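Local coordinates for ankyrin repeat domain-containing protein EMB506, chloroplastic (Arabidopsis thaliana, PDB 6JD6) that takes part in the first differentiation of proplastids during embryo development and in correct leaf-margin development, and has molecular condensate scaffold activity, at residues L173-R176 with D177-P181; I217-Q220 with S221-R224; R239-K242 with D243-A247. All blocks are in the same frame, centred on the assembly; numbering follows the deposited sequence.

Interaction 1. Residues L173-R176 with D177-P181; sequences LQDR and DGAAP
Asp175 reaches across the tip of a beta hairpin loop to bind the backbone of the arm that returns from it. Its CB lies 3.9 Å from Ala179 O and its CG 3.5 Å from the same Ala179 O; with CG set between the backbone N and the carbonyl carbon (chi1 68°) the carboxylate folds over its own turn. OD1 then accepts two backbone N-H groups from opposite faces of the carboxylate plane: Asp177 N at 2.9 Å from OD1, by a rather bent bond, and Ala179 N at 3.0 Å from OD1. OD2 hydrogen-bonds Tyr184 and Gln146 of the same chain, and Asp177 OD2 forms a salt bridge with a basic side chain of another protein chain. The backbone closes a type I turn, Gly178 N to Asp175 O at 2.8 Å, while Asp175 N binds Ala179 O. Position 178 has positive phi (79°), which favours glycine, and Gly178 O, 2.9 Å from Gln174 NE2, lies close to the plane of the Gln174 amide. With an alanine at position 175, the N-H groups of Asp177 and Ala179 would probably lose their shared acceptor, leaving the turn less firmly held. Short beta hairpins of this kind, projecting between helical pairs and leading into the next helix at Pro181, are characteristic of the ankyrin repeat.

Interaction 2. Residues I217-Q220 with S221-R224; sequences IAVQ and SRNR. With SO4 (sulfate ion), chain C.
Val219 O is gripped by two donors of Arg222, one from the backbone and one from the side chain, which arrive on opposite faces of the carbonyl plane. Arg222 N lies 2.9 Å from Val219 O; Arg222 NH1, equally far from it, makes a bent bond (132°) well out of the carbonyl plane. The side chain can double back because it bends at chi2 and chi3 (-47° and -76°), which carries CD over the same oxygen. Its guanidinium is further held by the carbonyls of Leu250, Ala251 and Phe258. Just before it, Ser221 OG donates to Ala218 O at 2.7 Å, a hydroxyl folded back onto the last helical turn, while Ser221 N binds Ile217 O. Arg222 has positive phi and ends helix 214-220 in a Schellman motif, with a weak bond from Asn223 N to Ala218 O. Asn223 then caps the next helix through OD1 to Ile226 N. Arg224 N and NE both meet O4 of a sulfate, probably from the crystallisation liquor, at 2.8 and 2.9 Å, and NH2 takes O1 at the guanidinium edge. The Ile217, Ala218 and Val219 carbonyls thus find donors, and the anion probably interacts favourably with the N-terminal end of helix 224-232.

Interaction 3. Residues R239-K242 with D243-A247; sequences RRTK and DGKLA. With SO4 (sulfate ion), chain D.
Thr241 OG1 links both arms of the loop: it donates to Asp243 OD1 at 2.6 Å, nearly along its C-O axis, and accepts from Lys245 N at 3.1 Å. Both side chains are turned inward by their first torsions, with Thr241 OG1 (chi1 65°) and Asp243 CG (chi1 53°) between backbone N and carbonyl carbon, which makes the short bond possible. CG2 of Thr241 packs near Lys245 CB and Lys245 O, which also accepts Thr241 N at 3.0 Å. Lys245, extended beyond CG, sends NZ to the backbone of another protein chain and makes a long salt bridge with Asp243 OD2. Further down the arms, Arg240 and Leu246 lie side by side, Arg240 CG resting 3.5 Å from Leu246 CD2. Arg239 bends at chi2 (65°), bringing NE to within 3.3 Å of Arg240 O (near the guanidinium plane) and NH2 to sulfate O4 at 3.1 Å. Lys242, likewise bent, brings NZ to O1 of that ion. Gly244, with positive phi, completes the type I turn by binding Thr241 O. By donating and accepting at once, the hydroxyl ties a carboxylate to a backbone N-H, while two basic tips share a sulfate, probably from the crystallisation liquor, that likely offsets their charge.

Along the chain the contacts come in series: 173-181, then 217-224, then 239-247. Interactions 1 and 3 are hairpin loops, each leading into the first helix of a repeat, 181-187 and 247-252, with centres 18 Å apart; interaction 2 lies between them in sequence, in the turn joining helices 214-220 and 224-232 of the fourth repeat. Its centre is 19 Å from that of interaction 1, without touch, and 15 Å from that of interaction 3, where Val219 CG1 meets Ala247 O at 3.5 Å. Ile217 and Ala218 pack against helix 181-187, which follows interaction 1. Helix 214-220 thus joins the neighbouring repeats, giving the continuous stack of an ankyrin solenoid.

Interaction 1. Residues L173-R176 with D177-P181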
ATOM      1  N   LEU A 173      -7.813 -15.126   1.603  1.00 38.39           N
ATOM      2  CA  LEU A 173      -8.948 -14.215   1.466  1.00 38.68           C
ATOM      3  C   LEU A 173      -8.877 -13.302   0.246  1.00 37.01           C
ATOM      4  O   LEU A 173      -7.875 -12.627   0.015  1.00 36.16           O
ATOM      5  CB  LEU A 173      -9.104 -13.366   2.733  1.00 38.47           C
ATOM      6  CG  LEU A 173      -9.503 -14.145   3.988  1.00 41.83           C
ATOM      7  CD1 LEU A 173      -9.512 -13.239   5.216  1.00 42.10           C
ATOM      8  CD2 LEU A 173     -10.857 -14.799   3.786  1.00 41.17           C
ATOM      9  N   GLN A 174      -9.958 -13.275  -0.525  1.00 36.86           N
ATOM     10  CA  GLN A 174     -10.069 -12.344  -1.640  1.00 36.31           C
ATOM     11  C   GLN A 174     -10.785 -11.081  -1.189  1.00 37.44           C
ATOM     12  O   GLN A 174     -11.783 -11.153  -0.466  1.00 39.58           O
ATOM     13  CB  GLN A 174     -10.835 -12.989  -2.797  1.00 35.15           C
ATOM     14  CG  GLN A 174     -10.021 -13.985  -3.600  1.00 33.68           C
ATOM     15  CD  GLN A 174     -10.877 -14.776  -4.555  1.00 36.04           C
ATOM     16  OE1 GLN A 174     -11.516 -15.746  -4.158  1.00 41.35           O
ATOM     17  NE2 GLN A 174     -10.913 -14.360  -5.817  1.00 34.03           N
ATOM     18  N   ASP A 175     -10.283  -9.924  -1.604  1.00 34.67           N
ATOM     19  CA  ASP A 175     -10.940  -8.677  -1.239  1.00 34.94           C
ATOM     20  C   ASP A 175     -12.117  -8.358  -2.162  1.00 37.70           C
ATOM     21  O   ASP A 175     -12.570  -9.215  -2.929  1.00 39.49           O
ATOM     22  CB  ASP A 175      -9.945  -7.502  -1.130  1.00 32.93           C
ATOM     23  CG  ASP A 175      -9.334  -7.087  -2.470  1.00 33.50           C
ATOM     24  OD1 ASP A 175      -9.832  -7.481  -3.548  1.00 35.59           O
ATOM     25  OD2 ASP A 175      -8.339  -6.330  -2.435  1.00 31.04           O
ATOM     26  N   ARG A 176     -12.594  -7.122  -2.080  1.00 35.35           N
ATOM     27  CA  ARG A 176     -13.773  -6.669  -2.814  1.00 34.02           C
ATOM     28  C   ARG A 176     -13.609  -6.836  -4.321  1.00 33.16           C
ATOM     29  O   ARG A 176     -14.574  -7.087  -5.039  1.00 34.23           O
ATOM     30  CB  ARG A 176     -14.036  -5.198  -2.479  1.00 35.04           C
ATOM     31  CG  ARG A 176     -15.189  -4.578  -3.231  1.00 40.77           C
ATOM     32  CD  ARG A 176     -15.231  -3.072  -3.022  1.00 39.35           C
ATOM     33  NE  ARG A 176     -16.353  -2.479  -3.741  1.00 41.77           N
ATOM     34  CZ  ARG A 176     -16.706  -1.205  -3.653  1.00 42.12           C
ATOM     35  NH1 ARG A 176     -16.024  -0.381  -2.867  1.00 41.02           N
ATOM     36  NH2 ARG A 176     -17.742  -0.759  -4.350  1.00 42.65           N
ATOM     37  N   ASP A 177     -12.376  -6.694  -4.796  1.00 35.79           N
ATOM     38  CA  ASP A 177     -12.084  -6.801  -6.219  1.00 34.91           C
ATOM     39  C   ASP A 177     -11.729  -8.240  -6.611  1.00 35.13           C
ATOM     40  O   ASP A 177     -11.356  -8.509  -7.753  1.00 34.26           O
ATOM     41  CB  ASP A 177     -10.943  -5.846  -6.597  1.00 33.31           C
ATOM     42  CG  ASP A 177     -11.264  -4.385  -6.271  1.00 36.78           C
ATOM     43  OD1 ASP A 177     -12.391  -3.934  -6.579  1.00 35.96           O
ATOM     44  OD2 ASP A 177     -10.389  -3.688  -5.702  1.00 34.90           O
ATOM     45  N   GLY A 178     -11.855  -9.162  -5.660  1.00 35.69           N
ATOM     46  CA  GLY A 178     -11.532 -10.560  -5.905  1.00 33.31           C
ATOM     47  C   GLY A 178     -10.036 -10.818  -5.844  1.00 34.87           C
ATOM     48  O   GLY A 178      -9.559 -11.870  -6.269  1.00 36.38           O
ATOM     49  N   ALA A 179      -9.292  -9.855  -5.308  1.00 29.76           N
ATOM     50  CA  ALA A 179      -7.840  -9.958  -5.250  1.00 30.83           C
ATOM     51  C   ALA A 179      -7.360 -10.597  -3.948  1.00 33.89           C
ATOM     52  O   ALA A 179      -7.759 -10.190  -2.849  1.00 31.13           O
ATOM     53  CB  ALA A 179      -7.197  -8.590  -5.439  1.00 29.48           C
ATOM     54  N   ALA A 180      -6.489 -11.592  -4.092  1.00 31.84           N
ATOM     55  CA  ALA A 180      -5.929 -12.319  -2.960  1.00 32.87           C
ATOM     56  C   ALA A 180      -4.543 -11.767  -2.629  1.00 31.33           C
ATOM     57  O   ALA A 180      -3.969 -11.032  -3.428  1.00 30.36           O
ATOM     58  CB  ALA A 180      -5.848 -13.817  -3.302  1.00 28.68           C
ATOM     59  N   PRO A 181      -4.002 -12.108  -1.445  1.00 33.44           N
ATOM     60  CA  PRO A 181      -2.625 -11.714  -1.121  1.00 32.35           C
ATOM     61  C   PRO A 181      -1.598 -12.052  -2.215  1.00 32.40           C
ATOM     62  O   PRO A 181      -0.688 -11.257  -2.451  1.00 32.91           O
ATOM     63  CB  PRO A 181      -2.337 -12.512   0.154  1.00 32.33           C
ATOM     64  CG  PRO A 181      -3.663 -12.563   0.832  1.00 33.53           C
ATOM     65  CD  PRO A 181      -4.677 -12.718  -0.282  1.00 32.36           C
TER
HETATM   66  O   HOH W   1      -9.895  -3.921  -2.969  1.00 43.56           O

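Interaction 2. Residues I217-Q220 with S221-R224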
ATOM      1  N   ILE A 217      -0.714 -10.888 -13.884  1.00 28.94           N
ATOM      2  CA  ILE A 217      -0.072  -9.726 -13.284  1.00 29.14           C
ATOM      3  C   ILE A 217       1.456  -9.809 -13.370  1.00 31.47           C
ATOM      4  O   ILE A 217       2.124  -8.803 -13.612  1.00 32.81           O
ATOM      5  CB  ILE A 217      -0.492  -9.546 -11.808  1.00 29.26           C
ATOM      6  CG1 ILE A 217      -2.016  -9.511 -11.685  1.00 29.66           C
ATOM      7  CG2 ILE A 217       0.119  -8.272 -11.227  1.00 25.80           C
ATOM      8  CD1 ILE A 217      -2.497  -9.416 -10.246  1.00 30.66           C
ATOM      9  N   ALA A 218       2.004 -11.006 -13.171  1.00 31.07           N
ATOM     10  CA  ALA A 218       3.449 -11.208 -13.252  1.00 30.53           C
ATOM     11  C   ALA A 218       3.979 -10.810 -14.624  1.00 31.59           C
ATOM     12  O   ALA A 218       4.957 -10.069 -14.741  1.00 31.04           O
ATOM     13  CB  ALA A 218       3.807 -12.658 -12.940  1.00 30.36           C
ATOM     14  N   VAL A 219       3.316 -11.304 -15.662  1.00 31.40           N
ATOM     15  CA  VAL A 219       3.666 -10.962 -17.033  1.00 31.28           C
ATOM     16  C   VAL A 219       3.464  -9.464 -17.321  1.00 30.87           C
ATOM     17  O   VAL A 219       4.279  -8.837 -17.995  1.00 31.17           O
ATOM     18  CB  VAL A 219       2.871 -11.827 -18.027  1.00 29.89           C
ATOM     19  CG1 VAL A 219       3.178 -11.426 -19.450  1.00 28.12           C
ATOM     20  CG2 VAL A 219       3.201 -13.306 -17.809  1.00 29.89           C
ATOM     21  N   GLN A 220       2.388  -8.888 -16.796  1.00 29.32           N
ATOM     22  CA  GLN A 220       2.158  -7.453 -16.943  1.00 31.07           C
ATOM     23  C   GLN A 220       3.307  -6.647 -16.330  1.00 31.12           C
ATOM     24  O   GLN A 220       3.718  -5.621 -16.879  1.00 30.38           O
ATOM     25  CB  GLN A 220       0.835  -7.042 -16.292  1.00 30.96           C
ATOM     26  CG  GLN A 220       0.406  -5.609 -16.600  1.00 29.01           C
ATOM     27  CD  GLN A 220      -0.710  -5.132 -15.700  1.00 27.90           C
ATOM     28  OE1 GLN A 220      -0.608  -5.205 -14.475  1.00 30.19           O
ATOM     29  NE2 GLN A 220      -1.789  -4.647 -16.300  1.00 27.54           N
ATOM     30  N   SER A 221       3.835  -7.123 -15.204  1.00 29.07           N
ATOM     31  CA  SER A 221       4.938  -6.443 -14.524  1.00 30.23           C
ATOM     32  C   SER A 221       6.275  -6.670 -15.233  1.00 32.29           C
ATOM     33  O   SER A 221       7.283  -6.064 -14.875  1.00 33.95           O
ATOM     34  CB  SER A 221       5.045  -6.903 -13.066  1.00 29.85           C
ATOM     35  OG  SER A 221       5.639  -8.188 -12.981  1.00 30.01           O
ATOM     36  N   ARG A 222       6.264  -7.549 -16.237  1.00 33.96           N
ATOM     37  CA  ARG A 222       7.448  -7.913 -17.035  1.00 31.94           C
ATOM     38  C   ARG A 222       8.511  -8.657 -16.232  1.00 34.19           C
ATOM     39  O   ARG A 222       9.650  -8.800 -16.685  1.00 34.64           O
ATOM     40  CB  ARG A 222       8.081  -6.698 -17.742  1.00 30.09           C
ATOM     41  CG  ARG A 222       7.087  -5.701 -18.341  1.00 30.18           C
ATOM     42  CD  ARG A 222       6.008  -6.409 -19.143  1.00 28.30           C
ATOM     43  NE  ARG A 222       6.468  -6.872 -20.447  1.00 31.24           N
ATOM     44  CZ  ARG A 222       5.758  -7.673 -21.235  1.00 30.75           C
ATOM     45  NH1 ARG A 222       4.579  -8.122 -20.823  1.00 28.07           N
ATOM     46  NH2 ARG A 222       6.227  -8.036 -22.420  1.00 29.18           N
ATOM     47  N   ASN A 223       8.146  -9.141 -15.050  1.00 31.42           N
ATOM     48  CA  ASN A 223       9.120  -9.806 -14.190  1.00 32.70           C
ATOM     49  C   ASN A 223       9.333 -11.280 -14.528  1.00 35.35           C
ATOM     50  O   ASN A 223       8.461 -12.120 -14.285  1.00 33.81           O
ATOM     51  CB  ASN A 223       8.741  -9.660 -12.717  1.00 34.71           C
ATOM     52  CG  ASN A 223       9.896  -9.990 -11.796  1.00 40.70           C
ATOM     53  OD1 ASN A 223      10.150 -11.156 -11.488  1.00 39.62           O
ATOM     54  ND2 ASN A 223      10.624  -8.961 -11.369  1.00 45.14           N
ATOM     55  N   ARG A 224      10.505 -11.586 -15.077  1.00 34.60           N
ATOM     56  CA  ARG A 224      10.841 -12.942 -15.488  1.00 35.91           C
ATOM     57  C   ARG A 224      10.954 -13.920 -14.316  1.00 35.61           C
ATOM     58  O   ARG A 224      10.452 -15.040 -14.392  1.00 35.63           O
ATOM     59  CB  ARG A 224      12.136 -12.938 -16.308  1.00 39.57           C
ATOM     60  CG  ARG A 224      11.997 -12.243 -17.661  1.00 45.17           C
ATOM     61  CD  ARG A 224      13.354 -11.962 -18.299  1.00 50.42           C
ATOM     62  NE  ARG A 224      14.121 -10.978 -17.539  1.00 54.06           N
ATOM     63  CZ  ARG A 224      15.307 -10.504 -17.912  1.00 58.12           C
ATOM     64  NH1 ARG A 224      15.864 -10.925 -19.038  1.00 61.23           N
ATOM     65  NH2 ARG A 224      15.934  -9.610 -17.159  1.00 57.79           N
TER
HETATM   66  S   SO4 C 301      13.482  -9.807 -14.101  0.81 46.09           S
HETATM   67  O1  SO4 C 301      14.877  -9.612 -14.487  0.81 49.65           O
HETATM   68  O2  SO4 C 301      13.347 -11.058 -13.358  0.81 40.93           O
HETATM   69  O3  SO4 C 301      13.048  -8.706 -13.248  0.81 50.60           O
HETATM   70  O4  SO4 C 301      12.657  -9.825 -15.305  0.81 42.46           O

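Interaction 3. Residues R239-K242 with D243-A247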
ATOM      1  N   ARG A 239      -5.296 -20.278 -18.545  1.00 40.24           N
ATOM      2  CA  ARG A 239      -6.394 -19.551 -17.918  1.00 43.00           C
ATOM      3  C   ARG A 239      -6.537 -18.168 -18.555  1.00 39.11           C
ATOM      4  O   ARG A 239      -5.582 -17.391 -18.601  1.00 37.03           O
ATOM      5  CB  ARG A 239      -6.171 -19.417 -16.407  1.00 44.81           C
ATOM      6  CG  ARG A 239      -7.225 -18.579 -15.700  1.00 47.27           C
ATOM      7  CD  ARG A 239      -8.603 -19.222 -15.769  1.00 51.64           C
ATOM      8  NE  ARG A 239      -9.679 -18.245 -15.596  1.00 53.54           N
ATOM      9  CZ  ARG A 239     -10.428 -18.125 -14.500  1.00 51.50           C
ATOM     10  NH1 ARG A 239     -10.232 -18.927 -13.463  1.00 49.78           N
ATOM     11  NH2 ARG A 239     -11.384 -17.205 -14.449  1.00 48.09           N
ATOM     12  N   ARG A 240      -7.731 -17.869 -19.050  1.00 36.69           N
ATOM     13  CA  ARG A 240      -7.986 -16.591 -19.708  1.00 35.35           C
ATOM     14  C   ARG A 240      -8.762 -15.621 -18.818  1.00 36.65           C
ATOM     15  O   ARG A 240      -9.580 -16.030 -17.994  1.00 38.93           O
ATOM     16  CB  ARG A 240      -8.744 -16.818 -21.022  1.00 34.61           C
ATOM     17  CG  ARG A 240      -7.894 -17.462 -22.106  1.00 34.63           C
ATOM     18  CD  ARG A 240      -8.729 -18.061 -23.230  1.00 37.66           C
ATOM     19  NE  ARG A 240      -9.476 -19.237 -22.789  1.00 39.38           N
ATOM     20  CZ  ARG A 240     -10.117 -20.066 -23.607  1.00 41.28           C
ATOM     21  NH1 ARG A 240     -10.097 -19.857 -24.918  1.00 38.97           N
ATOM     22  NH2 ARG A 240     -10.779 -21.107 -23.116  1.00 42.14           N
ATOM     23  N   THR A 241      -8.508 -14.330 -18.996  1.00 33.87           N
ATOM     24  CA  THR A 241      -9.296 -13.306 -18.329  1.00 36.09           C
ATOM     25  C   THR A 241     -10.716 -13.347 -18.878  1.00 42.68           C
ATOM     26  O   THR A 241     -11.003 -14.093 -19.818  1.00 43.54           O
ATOM     27  CB  THR A 241      -8.701 -11.908 -18.557  1.00 34.01           C
ATOM     28  OG1 THR A 241      -8.784 -11.574 -19.947  1.00 34.87           O
ATOM     29  CG2 THR A 241      -7.247 -11.881 -18.133  1.00 29.77           C
ATOM     30  N   LYS A 242     -11.608 -12.549 -18.296  1.00 44.21           N
ATOM     31  CA  LYS A 242     -13.007 -12.555 -18.718  1.00 47.98           C
ATOM     32  C   LYS A 242     -13.169 -12.118 -20.175  1.00 48.16           C
ATOM     33  O   LYS A 242     -14.100 -12.545 -20.854  1.00 52.48           O
ATOM     34  CB  LYS A 242     -13.866 -11.692 -17.789  1.00 49.48           C
ATOM     35  CG  LYS A 242     -14.052 -12.288 -16.403  1.00 50.50           C
ATOM     36  CD  LYS A 242     -14.889 -13.555 -16.455  1.00 55.42           C
ATOM     37  CE  LYS A 242     -14.957 -14.235 -15.094  1.00 56.82           C
ATOM     38  NZ  LYS A 242     -15.874 -15.414 -15.117  1.00 58.48           N
ATOM     39  N   ASP A 243     -12.257 -11.278 -20.656  1.00 46.17           N
ATOM     40  CA  ASP A 243     -12.272 -10.891 -22.062  1.00 48.54           C
ATOM     41  C   ASP A 243     -11.258 -11.670 -22.909  1.00 45.26           C
ATOM     42  O   ASP A 243     -10.806 -11.191 -23.948  1.00 43.44           O
ATOM     43  CB  ASP A 243     -12.104  -9.378 -22.230  1.00 52.42           C
ATOM     44  CG  ASP A 243     -10.888  -8.844 -21.519  1.00 56.26           C
ATOM     45  OD1 ASP A 243     -10.175  -9.644 -20.880  1.00 57.24           O
ATOM     46  OD2 ASP A 243     -10.655  -7.617 -21.584  1.00 59.29           O
ATOM     47  N   GLY A 244     -10.910 -12.870 -22.449  1.00 44.66           N
ATOM     48  CA  GLY A 244     -10.233 -13.856 -23.281  1.00 40.81           C
ATOM     49  C   GLY A 244      -8.725 -13.757 -23.424  1.00 38.65           C
ATOM     50  O   GLY A 244      -8.154 -14.377 -24.315  1.00 38.77           O
ATOM     51  N   LYS A 245      -8.070 -12.998 -22.550  1.00 36.63           N
ATOM     52  CA  LYS A 245      -6.621 -12.820 -22.653  1.00 38.01           C
ATOM     53  C   LYS A 245      -5.830 -13.903 -21.921  1.00 35.49           C
ATOM     54  O   LYS A 245      -6.072 -14.172 -20.744  1.00 34.87           O
ATOM     55  CB  LYS A 245      -6.201 -11.462 -22.091  1.00 39.92           C
ATOM     56  CG  LYS A 245      -6.945 -10.264 -22.647  1.00 45.80           C
ATOM     57  CD  LYS A 245      -6.612  -9.039 -21.795  1.00 51.46           C
ATOM     58  CE  LYS A 245      -7.383  -7.796 -22.220  1.00 54.14           C
ATOM     59  NZ  LYS A 245      -7.057  -6.656 -21.318  1.00 52.18           N
ATOM     60  N   LEU A 246      -4.875 -14.506 -22.625  1.00 31.71           N
ATOM     61  CA  LEU A 246      -3.892 -15.390 -22.008  1.00 31.60           C
ATOM     62  C   LEU A 246      -2.745 -14.549 -21.477  1.00 32.33           C
ATOM     63  O   LEU A 246      -2.543 -13.425 -21.928  1.00 32.51           O
ATOM     64  CB  LEU A 246      -3.336 -16.369 -23.038  1.00 31.18           C
ATOM     65  CG  LEU A 246      -4.246 -17.487 -23.545  1.00 32.48           C
ATOM     66  CD1 LEU A 246      -3.603 -18.190 -24.737  1.00 33.36           C
ATOM     67  CD2 LEU A 246      -4.530 -18.475 -22.426  1.00 32.83           C
ATOM     68  N   ALA A 247      -1.985 -15.093 -20.530  1.00 34.03           N
ATOM     69  CA  ALA A 247      -0.744 -14.447 -20.105  1.00 35.17           C
ATOM     70  C   ALA A 247       0.163 -14.243 -21.319  1.00 33.03           C
ATOM     71  O   ALA A 247       0.880 -13.250 -21.413  1.00 32.92           O
ATOM     72  CB  ALA A 247      -0.040 -15.279 -19.039  1.00 35.79           C
TER
HETATM   73  S   SO4 D 302     -14.476 -17.534 -11.997  0.79 58.44           S
HETATM   74  O1  SO4 D 302     -15.124 -17.746 -13.289  0.79 57.68           O
HETATM   75  O2  SO4 D 302     -13.919 -18.791 -11.506  0.79 62.93           O
HETATM   76  O3  SO4 D 302     -15.463 -17.038 -11.041  0.79 59.75           O
HETATM   77  O4  SO4 D 302     -13.392 -16.568 -12.142  0.79 55.11           O
HETATM   78  O   HOH W   2      -2.898 -17.381 -19.022  1.00 34.03           O